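Local coordinates for diaminopimelate decarboxylase (PDB 2P3E) that catalyses the pyridoxal 5'-phosphate-dependent decarboxylation of meso-2,6-diaminopimelate to L-lysine, the last step of lysine biosynthesis by the diaminopimelate route, at the interface of chains A and B. Numbering follows the deposited sequence. Chains: chain A/B, Diaminopimelate decarboxylase.

Contact 1: the interface of chains A and B. Residues chain A 412-414, 416; chain B 390, 405, 408, 412.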
loop_
_atom_site.group_PDB
_atom_site.type_symbol
_atom_site.label_atom_id
_atom_site.label_comp_id
_atom_site.label_asym_id
_atom_site.label_seq_id
_atom_site.Cartn_x
_atom_site.Cartn_y
_atom_site.Cartn_z
ATOM N N TYR A 412 -7.532 -11.466 11.239
ATOM C CA TYR A 412 -6.241 -10.789 11.473
ATOM C C TYR A 412 -6.278 -9.300 11.061
ATOM O O TYR A 412 -5.739 -8.421 11.758
ATOM C CB TYR A 412 -5.147 -11.495 10.657
ATOM C CG TYR A 412 -3.832 -10.743 10.615
ATOM C CD1 TYR A 412 -2.901 -10.842 11.670
ATOM C CD2 TYR A 412 -3.516 -9.921 9.532
ATOM C CE1 TYR A 412 -1.677 -10.155 11.628
ATOM C CE2 TYR A 412 -2.304 -9.212 9.491
ATOM C CZ TYR A 412 -1.391 -9.349 10.514
ATOM O OH TYR A 412 -0.210 -8.642 10.446
ATOM N N ILE A 413 -6.908 -9.034 9.918
ATOM C CA ILE A 413 -6.964 -7.679 9.349
ATOM C C ILE A 413 -7.635 -6.713 10.329
ATOM O O ILE A 413 -7.160 -5.594 10.518
ATOM C CB ILE A 413 -7.708 -7.665 7.983
ATOM C CG1 ILE A 413 -6.999 -8.595 6.983
ATOM C CG2 ILE A 413 -7.839 -6.192 7.418
ATOM C CD1 ILE A 413 -7.716 -8.648 5.571
ATOM N N VAL A 414 -8.737 -7.162 10.948
ATOM C CA VAL A 414 -9.535 -6.316 11.828
ATOM C C VAL A 414 -9.364 -6.646 13.327
ATOM O O VAL A 414 -10.069 -6.092 14.179
ATOM C CB VAL A 414 -11.044 -6.292 11.422
ATOM C CG1 VAL A 414 -11.222 -5.694 10.026
ATOM C CG2 VAL A 414 -11.672 -7.700 11.481
ATOM N N PRO A 416 -7.209 -5.611 15.671
ATOM C CA PRO A 416 -7.085 -4.453 16.566
ATOM C C PRO A 416 -8.387 -3.677 16.780
ATOM O O PRO A 416 -8.425 -2.789 17.622
ATOM C CB PRO A 416 -6.033 -3.559 15.860
ATOM C CG PRO A 416 -5.263 -4.520 15.003
ATOM C CD PRO A 416 -6.326 -5.455 14.496
ATOM N N ARG B 390 0.466 0.399 11.896
ATOM C CA ARG B 390 -0.547 1.338 11.435
ATOM C C ARG B 390 -1.192 2.109 12.589
ATOM O O ARG B 390 -1.081 1.732 13.764
ATOM C CB ARG B 390 -1.604 0.641 10.571
ATOM C CG ARG B 390 -1.017 0.047 9.275
ATOM C CD ARG B 390 -2.065 -0.632 8.409
ATOM N NE ARG B 390 -2.586 -1.861 9.031
ATOM C CZ ARG B 390 -3.134 -2.869 8.357
ATOM N NH1 ARG B 390 -3.237 -2.800 7.031
ATOM N NH2 ARG B 390 -3.583 -3.946 9.003
ATOM N N ARG B 405 -10.074 1.423 16.548
ATOM C CA ARG B 405 -8.970 0.518 16.205
ATOM C C ARG B 405 -7.758 0.861 17.055
ATOM O O ARG B 405 -7.289 1.993 17.030
ATOM C CB ARG B 405 -8.604 0.596 14.711
ATOM C CG ARG B 405 -7.649 -0.542 14.291
ATOM C CD ARG B 405 -7.214 -0.460 12.827
ATOM N NE ARG B 405 -6.183 -1.477 12.562
ATOM C CZ ARG B 405 -6.403 -2.661 11.994
ATOM N NH1 ARG B 405 -7.617 -3.010 11.588
ATOM N NH2 ARG B 405 -5.381 -3.484 11.787
ATOM N N GLU B 408 -1.447 -0.652 16.246
ATOM C CA GLU B 408 -0.710 -1.904 16.118
ATOM C C GLU B 408 0.649 -1.782 16.794
ATOM O O GLU B 408 1.133 -0.679 17.040
ATOM C CB GLU B 408 -0.530 -2.235 14.629
ATOM C CG GLU B 408 -1.854 -2.513 13.927
ATOM C CD GLU B 408 -1.735 -2.491 12.409
ATOM O OE1 GLU B 408 -0.607 -2.360 11.900
ATOM O OE2 GLU B 408 -2.766 -2.653 11.739
ATOM N N TYR B 412 2.336 -7.532 15.936
ATOM C CA TYR B 412 1.167 -7.715 15.041
ATOM C C TYR B 412 1.553 -7.883 13.569
ATOM O O TYR B 412 1.014 -8.749 12.860
ATOM C CB TYR B 412 0.202 -6.527 15.186
ATOM C CG TYR B 412 -0.917 -6.510 14.139
ATOM C CD1 TYR B 412 -2.084 -7.248 14.338
ATOM C CD2 TYR B 412 -0.786 -5.761 12.966
ATOM C CE1 TYR B 412 -3.133 -7.240 13.383
ATOM C CE2 TYR B 412 -1.806 -5.743 11.992
ATOM C CZ TYR B 412 -2.975 -6.470 12.207
ATOM O OH TYR B 412 -3.978 -6.457 11.269
#

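Contact 2: the interface of chains A and B. Residues chain A 387, 410-411, 414; chain B 70, 92-93.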
loop_
_atom_site.group_PDB
_atom_site.type_symbol
_atom_site.label_atom_id
_atom_site.label_comp_id
_atom_site.label_asym_id
_atom_site.label_seq_id
_atom_site.Cartn_x
_atom_site.Cartn_y
_atom_site.Cartn_z
ATOM N N MET A 387 -10.146 -5.577 1.889
ATOM C CA MET A 387 -10.222 -6.635 2.909
ATOM C C MET A 387 -9.618 -7.970 2.418
ATOM O O MET A 387 -10.166 -9.044 2.677
ATOM C CB MET A 387 -11.681 -6.835 3.373
ATOM C CG MET A 387 -12.147 -5.850 4.472
ATOM S SD MET A 387 -11.253 -6.077 6.036
ATOM C CE MET A 387 -11.708 -7.764 6.465
ATOM N N TYR A 410 -9.356 -13.087 7.515
ATOM C CA TYR A 410 -10.085 -11.832 7.712
ATOM C C TYR A 410 -9.976 -11.295 9.140
ATOM O O TYR A 410 -9.852 -10.081 9.350
ATOM C CB TYR A 410 -11.568 -11.999 7.345
ATOM C CG TYR A 410 -11.809 -12.569 5.967
ATOM C CD1 TYR A 410 -11.032 -12.162 4.876
ATOM C CD2 TYR A 410 -12.843 -13.483 5.746
ATOM C CE1 TYR A 410 -11.259 -12.682 3.603
ATOM C CE2 TYR A 410 -13.092 -13.992 4.475
ATOM C CZ TYR A 410 -12.283 -13.584 3.407
ATOM O OH TYR A 410 -12.496 -14.080 2.145
ATOM N N ASP A 411 -10.051 -12.206 10.119
ATOM C CA ASP A 411 -9.937 -11.846 11.521
ATOM C C ASP A 411 -8.649 -11.059 11.826
ATOM O O ASP A 411 -8.664 -10.120 12.606
ATOM C CB ASP A 411 -10.017 -13.102 12.416
ATOM C CG ASP A 411 -11.468 -13.567 12.688
ATOM O OD1 ASP A 411 -12.444 -12.963 12.192
ATOM O OD2 ASP A 411 -11.617 -14.549 13.440
ATOM N N VAL A 414 -8.737 -7.162 10.948
ATOM C CA VAL A 414 -9.535 -6.316 11.828
ATOM C C VAL A 414 -9.364 -6.646 13.327
ATOM O O VAL A 414 -10.069 -6.092 14.179
ATOM C CB VAL A 414 -11.044 -6.292 11.422
ATOM C CG1 VAL A 414 -11.222 -5.694 10.026
ATOM C CG2 VAL A 414 -11.672 -7.700 11.481
ATOM N N PRO B 70 -14.850 -2.037 11.112
ATOM C CA PRO B 70 -16.148 -2.664 11.342
ATOM C C PRO B 70 -17.112 -1.821 12.177
ATOM O O PRO B 70 -18.326 -1.945 11.997
ATOM C CB PRO B 70 -15.822 -3.982 12.063
ATOM C CG PRO B 70 -14.402 -3.880 12.495
ATOM C CD PRO B 70 -13.731 -2.774 11.721
ATOM N N TYR B 92 -17.631 -10.823 4.764
ATOM C CA TYR B 92 -17.403 -11.136 6.189
ATOM C C TYR B 92 -17.665 -9.903 7.029
ATOM O O TYR B 92 -18.415 -9.955 8.010
ATOM C CB TYR B 92 -15.973 -11.681 6.372
ATOM C CG TYR B 92 -15.295 -11.436 7.715
ATOM C CD1 TYR B 92 -15.280 -12.425 8.700
ATOM C CD2 TYR B 92 -14.627 -10.234 7.973
ATOM C CE1 TYR B 92 -14.649 -12.220 9.933
ATOM C CE2 TYR B 92 -14.005 -10.005 9.209
ATOM C CZ TYR B 92 -14.019 -11.007 10.175
ATOM O OH TYR B 92 -13.382 -10.783 11.373
ATOM N N LEU B 93 -17.068 -8.787 6.612
ATOM C CA LEU B 93 -17.176 -7.529 7.321
ATOM C C LEU B 93 -18.601 -7.007 7.362
ATOM O O LEU B 93 -19.103 -6.631 8.429
ATOM C CB LEU B 93 -16.255 -6.526 6.657
ATOM C CG LEU B 93 -15.862 -5.254 7.380
ATOM C CD1 LEU B 93 -14.907 -5.550 8.537
ATOM C CD2 LEU B 93 -15.188 -4.445 6.324
#

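Contact 1: the interface of chains A and B
Two copies of one tyrosine, A:Tyr412 and B:Tyr412, meet across the two-fold of a symmetric homodimer interface, where stacking and hydrogen bonds to backbone carbonyls tie the C-terminal regions of the subunits together. Entering from the two subunits, the phenol rings stack almost parallel, 1° between planes and 4.4 Å between centroids. They are slipped, with each hydroxyl over the rim of the other ring's face. Each ring also carries its hydroxyl to the partner's backbone: B:Tyr412 OH donates to A:Tyr412 O at 2.7 Å, and A:Tyr412 OH returns the bond to B:Tyr412 O at 2.7 Å, both from well out of the carbonyl plane. CG lies anti to the backbone N in both copies (chi1 169° in A:Tyr412), which sends the rings across the axis. Beside the stack, B:Arg405 reaches over with an extended chain and grips the carbonyl of A:Ile413 end-on: NH1 lies 2.8 Å and NH2 3.0 Å from A:Ile413 O, which sits in the guanidinium plane. A:Pro416 packs against one face of that guanidinium, toward its rim, with CG 3.4 Å from B:Arg405 NH2. B:Glu408 fixes the arginine from behind; its OE2 forms a salt bridge with B:Arg405 NH2, using the anti lone pair, at 2.7 Å. The same oxygen makes a second salt bridge with B:Arg390 NE at 2.8 Å, on its syn side, so this carboxylate braces two arginines and probably offsets their charge. Helix 410-414 supplies both tyrosines and A:Ile413, the short 3-10 helix 415-417 supplies A:Pro416, and B:Arg405 closes strand 400-405, with B:Glu408 in the loop leading to the helix.

Contact 2: the interface of chains A and B
A:Tyr410 and A:Asp411, in the first turn of helix 410-414 with helical torsions, meet B:Tyr92 of helix 88-96, also helical, while A:Met387 ends the 3-10 helix 385-387 with positive phi (55°). In this class-II (Orn/Lys/Arg) decarboxylase the contact sets the C-terminal region of one subunit against the pyridoxal-binding domain of the other. B:Tyr92 is the central side chain. A:Tyr410 CB stands over the centre of the B:Tyr92 ring, 3.6 Å from B:Tyr92 CD2, a CH-pi contact, and the two tyrosine side chains run antiparallel alongside one another. At the far end of the ring, B:Tyr92 OH donates a short hydrogen bond of 2.5 Å to A:Asp411 OD1, reaching the carboxylate on its anti side and only slightly out of plane. CG of A:Asp411 is anti to its carbonyl carbon (chi1 -82°), which swings the carboxylate across the phenol at 56° between planes. A:Val414 brings CG2 to the ring edge, 3.5 Å from B:Tyr92 OH. A phenylalanine at B:Tyr92 would probably leave the carboxylate of A:Asp411 without its phenol donor and freer to turn. Next along the helix, B:Leu93 spreads its methyls between two partners: CD2 lies 3.8 Å from A:Met387 CG, whose bent side chain crosses it at about a right angle, and CD1 lies 4.0 Å from A:Val414 CG1. B:Pro70, at the start of helix 70-78, borders A:Val414 more loosely.

The C-alpha centres of contact 1 and contact 2 lie about 10 Å apart, and both draw on helix 410-414 of chain A, with A:Val414 common to the two. This short helix thus faces two parts of chain B: its own counterpart near the two-fold axis in contact 1, and the pyridoxal-binding domain in contact 2. Contact 2 lies nearer A:Cys348, the probable proton donor of the active site, its centre about 16 Å away against about 21 Å for contact 1. Symmetry repeats both patches with the chains exchanged, so pairing at the axis and docking on the neighbouring domain are probably coupled in the homodimer.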